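Local coordinates for protein aldehyde dehydrogenase 12 (Zea mays, PDB 6D97) that probably catalyses the NAD-dependent oxidation of L-glutamate gamma-semialdehyde to glutamate, the last step of proline catabolism in plants, at residues A[296-309]-A[328-340]. Sequence-based numbering, arbitrary orientation.
Sequences GFDWKILGPDVQEV and CSAQSVLFMHKNW
Lys300 and Phe335 sit at the middle of a parallel strand pair, 298-302 beside 331-337. From Lys300 on, the backbone bonds alternate as parallel pairing requires. Lys300 N donates to Val333 O, and Phe335 N to Lys300 O. Leu302 N to Phe335 O is almost straight, 179° at the hydrogen. Where the pairing starts, Asp298 O is shared by Ser332 N and, weakly, Val333 N.

Polar side chains add to this ladder. Lys300 NZ donates to Gln331 OE1 at 2.7 Å. The lysine chain runs alongside Leu334 and bends at chi3 (-76°), which turns its amine to the amide; Asp319 forms a salt bridge with the same amine. Beyond the strands, Asn339 ND2 donates to Pro304 O at 2.9 Å, with that oxygen in the amide plane. A water accepts a bond from Asp298 N.

Apolar contacts are densest around Trp340. Val306 CG2 lies over one face of its five-membered ring, 3.6 Å from the centroid, and Leu302 CD1 over the opposite face. Gly303 O takes a weak bond from Trp340 NE1 at the ring edge. Pro304 CB packs on a face of His337, and Ser332 CB on a face of Phe297. Trp299 CB touches both Val333 CG1, at 3.5 Å, and the edge of the Phe335 ring.

The pair forms a beta-alpha-beta unit with helix 309-321, characteristic of the alpha/beta catalytic domain of aldehyde dehydrogenases. Cys328, just before the second strand, has its side chain about 8 Å from bound NAD. Helix 448-457 covers the face bearing Trp299, Ile301 and Phe335. Strands 463-467 and 437-443 flank 298-302 and 331-337, respectively, in the same sheet.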
loop_
_atom_site.group_PDB
_atom_site.type_symbol
_atom_site.label_atom_id
_atom_site.label_comp_id
_atom_site.label_asym_id
_atom_site.label_seq_id
_atom_site.Cartn_x
_atom_site.Cartn_y
_atom_site.Cartn_z
ATOM N N GLY A 296 -25.145 6.846 16.875
ATOM C CA GLY A 296 -25.471 7.119 15.493
ATOM C C GLY A 296 -26.964 7.306 15.300
ATOM O O GLY A 296 -27.759 6.577 15.889
ATOM N N PHE A 297 -27.351 8.298 14.500
ATOM C CA PHE A 297 -28.707 8.419 13.980
ATOM C C PHE A 297 -28.631 8.126 12.496
ATOM O O PHE A 297 -28.407 9.024 11.674
ATOM C CB PHE A 297 -29.299 9.807 14.280
ATOM C CG PHE A 297 -30.760 9.891 14.028
ATOM C CD1 PHE A 297 -31.668 9.510 14.995
ATOM C CD2 PHE A 297 -31.232 10.314 12.805
ATOM C CE1 PHE A 297 -33.032 9.562 14.743
ATOM C CE2 PHE A 297 -32.590 10.370 12.551
ATOM C CZ PHE A 297 -33.490 9.997 13.522
ATOM N N ASP A 298 -28.850 6.862 12.138
ATOM C CA ASP A 298 -28.552 6.342 10.801
ATOM C C ASP A 298 -29.777 6.410 9.895
ATOM O O ASP A 298 -30.901 6.102 10.318
ATOM C CB ASP A 298 -28.053 4.909 10.943
ATOM C CG ASP A 298 -27.112 4.758 12.126
ATOM O OD1 ASP A 298 -26.159 5.529 12.227
ATOM O OD2 ASP A 298 -27.303 3.845 12.935
ATOM N N TRP A 299 -29.555 6.850 8.665
ATOM C CA TRP A 299 -30.618 7.113 7.718
ATOM C C TRP A 299 -30.551 6.126 6.563
ATOM O O TRP A 299 -29.486 5.593 6.235
ATOM C CB TRP A 299 -30.563 8.561 7.172
ATOM C CG TRP A 299 -29.206 9.047 6.738
ATOM C CD1 TRP A 299 -28.331 9.805 7.468
ATOM C CD2 TRP A 299 -28.585 8.834 5.467
ATOM N NE1 TRP A 299 -27.200 10.063 6.729
ATOM C CE2 TRP A 299 -27.330 9.476 5.499
ATOM C CE3 TRP A 299 -28.966 8.153 4.306
ATOM C CZ2 TRP A 299 -26.456 9.457 4.415
ATOM C CZ3 TRP A 299 -28.099 8.131 3.236
ATOM C CH2 TRP A 299 -26.856 8.779 3.297
ATOM N N LYS A 300 -31.712 5.881 5.961
ATOM C CA LYS A 300 -31.830 5.155 4.706
ATOM C C LYS A 300 -32.603 6.031 3.739
ATOM O O LYS A 300 -33.687 6.524 4.072
ATOM C CB LYS A 300 -32.534 3.810 4.887
ATOM C CG LYS A 300 -32.781 3.073 3.585
ATOM C CD LYS A 300 -33.377 1.701 3.838
ATOM C CE LYS A 300 -32.323 0.721 4.335
ATOM N NZ LYS A 300 -32.930 -0.460 5.012
ATOM N N ILE A 301 -32.023 6.257 2.567
ATOM C CA ILE A 301 -32.665 6.994 1.490
ATOM C C ILE A 301 -33.066 5.994 0.419
ATOM O O ILE A 301 -32.240 5.188 -0.029
ATOM C CB ILE A 301 -31.737 8.073 0.906
ATOM C CG1 ILE A 301 -31.389 9.133 1.954
ATOM C CG2 ILE A 301 -32.382 8.722 -0.297
ATOM C CD1 ILE A 301 -30.331 10.111 1.476
ATOM N N LEU A 302 -34.333 6.031 0.022
ATOM C CA LEU A 302 -34.805 5.262 -1.120
ATOM C C LEU A 302 -34.759 6.147 -2.358
ATOM O O LEU A 302 -35.304 7.257 -2.357
ATOM C CB LEU A 302 -36.228 4.750 -0.892
ATOM C CG LEU A 302 -36.568 3.959 0.374
ATOM C CD1 LEU A 302 -38.023 3.514 0.319
ATOM C CD2 LEU A 302 -35.652 2.761 0.559
ATOM N N GLY A 303 -34.103 5.660 -3.406
ATOM C CA GLY A 303 -34.022 6.391 -4.644
ATOM C C GLY A 303 -35.304 6.305 -5.440
ATOM O O GLY A 303 -36.306 5.709 -5.022
ATOM N N PRO A 304 -35.286 6.917 -6.628
ATOM C CA PRO A 304 -36.501 6.943 -7.454
ATOM C C PRO A 304 -36.816 5.627 -8.147
ATOM O O PRO A 304 -37.973 5.417 -8.533
ATOM C CB PRO A 304 -36.198 8.041 -8.480
ATOM C CG PRO A 304 -34.714 7.997 -8.623
ATOM C CD PRO A 304 -34.163 7.623 -7.267
ATOM N N ASP A 305 -35.840 4.737 -8.317
ATOM C CA ASP A 305 -36.033 3.522 -9.110
ATOM C C ASP A 305 -36.587 2.415 -8.220
ATOM O O ASP A 305 -35.847 1.682 -7.561
ATOM C CB ASP A 305 -34.727 3.111 -9.781
ATOM C CG ASP A 305 -33.554 3.121 -8.823
ATOM O OD1 ASP A 305 -33.534 3.978 -7.914
ATOM O OD2 ASP A 305 -32.659 2.264 -8.972
ATOM N N VAL A 306 -37.914 2.275 -8.223
ATOM C CA VAL A 306 -38.577 1.284 -7.384
ATOM C C VAL A 306 -38.383 -0.107 -7.973
ATOM O O VAL A 306 -38.662 -0.342 -9.156
ATOM C CB VAL A 306 -40.070 1.615 -7.242
ATOM C CG1 VAL A 306 -40.760 0.587 -6.352
ATOM C CG2 VAL A 306 -40.250 3.019 -6.696
ATOM N N GLN A 307 -37.922 -1.041 -7.141
ATOM C CA GLN A 307 -37.734 -2.432 -7.541
ATOM C C GLN A 307 -37.402 -3.257 -6.306
ATOM O O GLN A 307 -37.027 -2.716 -5.260
ATOM C CB GLN A 307 -36.626 -2.579 -8.587
ATOM C CG GLN A 307 -35.262 -2.146 -8.095
ATOM C CD GLN A 307 -34.243 -2.057 -9.209
ATOM O OE1 GLN A 307 -33.967 -0.973 -9.722
ATOM N NE2 GLN A 307 -33.676 -3.196 -9.588
ATOM N N GLU A 308 -37.527 -4.579 -6.454
ATOM C CA GLU A 308 -37.249 -5.546 -5.389
ATOM C C GLU A 308 -37.916 -5.127 -4.080
ATOM O O GLU A 308 -37.293 -5.102 -3.017
ATOM C CB GLU A 308 -35.744 -5.740 -5.193
ATOM C CG GLU A 308 -34.983 -6.122 -6.453
ATOM C CD GLU A 308 -35.290 -7.534 -6.922
ATOM O OE1 GLU A 308 -34.849 -7.894 -8.035
ATOM O OE2 GLU A 308 -35.965 -8.285 -6.184
ATOM N N VAL A 309 -39.204 -4.784 -4.173
ATOM C CA VAL A 309 -39.915 -4.210 -3.033
ATOM C C VAL A 309 -39.896 -5.163 -1.844
ATOM O O VAL A 309 -39.719 -4.741 -0.695
ATOM C CB VAL A 309 -41.354 -3.839 -3.434
ATOM C CG1 VAL A 309 -42.082 -3.206 -2.260
ATOM C CG2 VAL A 309 -41.348 -2.905 -4.638
ATOM N N CYS A 328 -25.953 0.244 17.222
ATOM C CA CYS A 328 -25.508 1.583 16.850
ATOM C C CYS A 328 -25.695 1.853 15.366
ATOM O O CYS A 328 -25.589 3.011 14.949
ATOM C CB CYS A 328 -24.040 1.804 17.225
ATOM S SG CYS A 328 -23.212 0.350 17.908
ATOM N N SER A 329 -25.976 0.819 14.572
ATOM C CA SER A 329 -26.165 0.923 13.133
ATOM C C SER A 329 -27.627 0.844 12.711
ATOM O O SER A 329 -27.909 0.842 11.509
ATOM C CB SER A 329 -25.367 -0.178 12.421
ATOM O OG SER A 329 -25.759 -1.469 12.860
ATOM N N ALA A 330 -28.559 0.803 13.661
ATOM C CA ALA A 330 -29.953 0.535 13.335
ATOM C C ALA A 330 -30.579 1.689 12.557
ATOM O O ALA A 330 -30.237 2.861 12.741
ATOM C CB ALA A 330 -30.755 0.262 14.609
ATOM N N GLN A 331 -31.505 1.333 11.668
ATOM C CA GLN A 331 -32.240 2.300 10.857
ATOM C C GLN A 331 -33.144 3.137 11.755
ATOM O O GLN A 331 -34.102 2.622 12.341
ATOM C CB GLN A 331 -33.046 1.558 9.794
ATOM C CG GLN A 331 -34.035 2.408 9.016
ATOM C CD GLN A 331 -34.638 1.652 7.844
ATOM O OE1 GLN A 331 -33.926 0.979 7.100
ATOM N NE2 GLN A 331 -35.955 1.751 7.682
ATOM N N SER A 332 -32.839 4.431 11.873
ATOM C CA SER A 332 -33.621 5.337 12.703
ATOM C C SER A 332 -34.504 6.287 11.909
ATOM O O SER A 332 -35.468 6.818 12.469
ATOM C CB SER A 332 -32.701 6.164 13.612
ATOM O OG SER A 332 -32.098 5.355 14.610
ATOM N N VAL A 333 -34.202 6.523 10.637
ATOM C CA VAL A 333 -35.058 7.348 9.795
ATOM C C VAL A 333 -35.020 6.793 8.377
ATOM O O VAL A 333 -33.996 6.274 7.922
ATOM C CB VAL A 333 -34.644 8.836 9.846
ATOM C CG1 VAL A 333 -33.234 9.013 9.348
ATOM C CG2 VAL A 333 -35.620 9.697 9.045
ATOM N N LEU A 334 -36.157 6.894 7.687
ATOM C CA LEU A 334 -36.312 6.404 6.324
ATOM C C LEU A 334 -36.847 7.536 5.458
ATOM O O LEU A 334 -37.969 8.004 5.675
ATOM C CB LEU A 334 -37.257 5.195 6.284
ATOM C CG LEU A 334 -37.497 4.491 4.946
ATOM C CD1 LEU A 334 -36.210 3.867 4.448
ATOM C CD2 LEU A 334 -38.574 3.431 5.079
ATOM N N PHE A 335 -36.043 7.985 4.492
ATOM C CA PHE A 335 -36.459 8.983 3.507
ATOM C C PHE A 335 -36.989 8.237 2.285
ATOM O O PHE A 335 -36.213 7.718 1.479
ATOM C CB PHE A 335 -35.302 9.904 3.124
ATOM C CG PHE A 335 -34.715 10.673 4.279
ATOM C CD1 PHE A 335 -35.232 11.905 4.648
ATOM C CD2 PHE A 335 -33.624 10.176 4.975
ATOM C CE1 PHE A 335 -34.686 12.617 5.704
ATOM C CE2 PHE A 335 -33.072 10.883 6.028
ATOM C CZ PHE A 335 -33.603 12.106 6.393
ATOM N N MET A 336 -38.313 8.191 2.140
ATOM C CA MET A 336 -38.952 7.477 1.040
ATOM C C MET A 336 -39.169 8.415 -0.143
ATOM O O MET A 336 -39.875 9.421 -0.021
ATOM C CB MET A 336 -40.295 6.889 1.474
ATOM C CG MET A 336 -40.232 5.788 2.513
ATOM S SD MET A 336 -41.891 5.155 2.812
ATOM C CE MET A 336 -42.388 4.801 1.127
ATOM N N HIS A 337 -38.582 8.077 -1.292
ATOM C CA HIS A 337 -38.928 8.778 -2.520
ATOM C C HIS A 337 -40.396 8.535 -2.847
ATOM O O HIS A 337 -40.920 7.438 -2.636
ATOM C CB HIS A 337 -38.044 8.315 -3.680
ATOM C CG HIS A 337 -38.117 9.202 -4.887
ATOM N ND1 HIS A 337 -39.246 9.308 -5.670
ATOM C CD2 HIS A 337 -37.197 10.025 -5.444
ATOM C CE1 HIS A 337 -39.022 10.160 -6.654
ATOM N NE2 HIS A 337 -37.785 10.610 -6.541
ATOM N N LYS A 338 -41.063 9.572 -3.363
ATOM C CA LYS A 338 -42.504 9.498 -3.597
ATOM C C LYS A 338 -42.885 8.313 -4.476
ATOM O O LYS A 338 -43.983 7.763 -4.335
ATOM C CB LYS A 338 -42.994 10.805 -4.225
ATOM C CG LYS A 338 -44.501 11.007 -4.175
ATOM C CD LYS A 338 -44.895 12.343 -4.790
ATOM C CE LYS A 338 -46.397 12.572 -4.714
ATOM N NZ LYS A 338 -47.166 11.534 -5.457
ATOM N N ASN A 339 -41.984 7.894 -5.371
ATOM C CA ASN A 339 -42.268 6.756 -6.240
ATOM C C ASN A 339 -42.533 5.486 -5.444
ATOM O O ASN A 339 -43.239 4.591 -5.922
ATOM C CB ASN A 339 -41.111 6.531 -7.213
ATOM C CG ASN A 339 -40.895 7.706 -8.142
ATOM O OD1 ASN A 339 -41.714 8.622 -8.203
ATOM N ND2 ASN A 339 -39.791 7.683 -8.878
ATOM N N TRP A 340 -41.983 5.388 -4.233
ATOM C CA TRP A 340 -42.160 4.199 -3.410
ATOM C C TRP A 340 -43.473 4.188 -2.639
ATOM O O TRP A 340 -43.800 3.163 -2.031
ATOM C CB TRP A 340 -41.001 4.064 -2.418
ATOM C CG TRP A 340 -39.732 3.531 -3.012
ATOM C CD1 TRP A 340 -38.762 4.246 -3.648
ATOM C CD2 TRP A 340 -39.290 2.166 -3.009
ATOM N NE1 TRP A 340 -37.744 3.413 -4.047
ATOM C CE2 TRP A 340 -38.044 2.131 -3.667
ATOM C CE3 TRP A 340 -39.827 0.971 -2.516
ATOM C CZ2 TRP A 340 -37.327 0.946 -3.849
ATOM C CZ3 TRP A 340 -39.112 -0.207 -2.696
ATOM C CH2 TRP A 340 -37.877 -0.208 -3.357
HETATM O O HOH W 1 -29.649 5.000 14.134
HETATM O O HOH W 2 -34.726 2.888 -5.565
#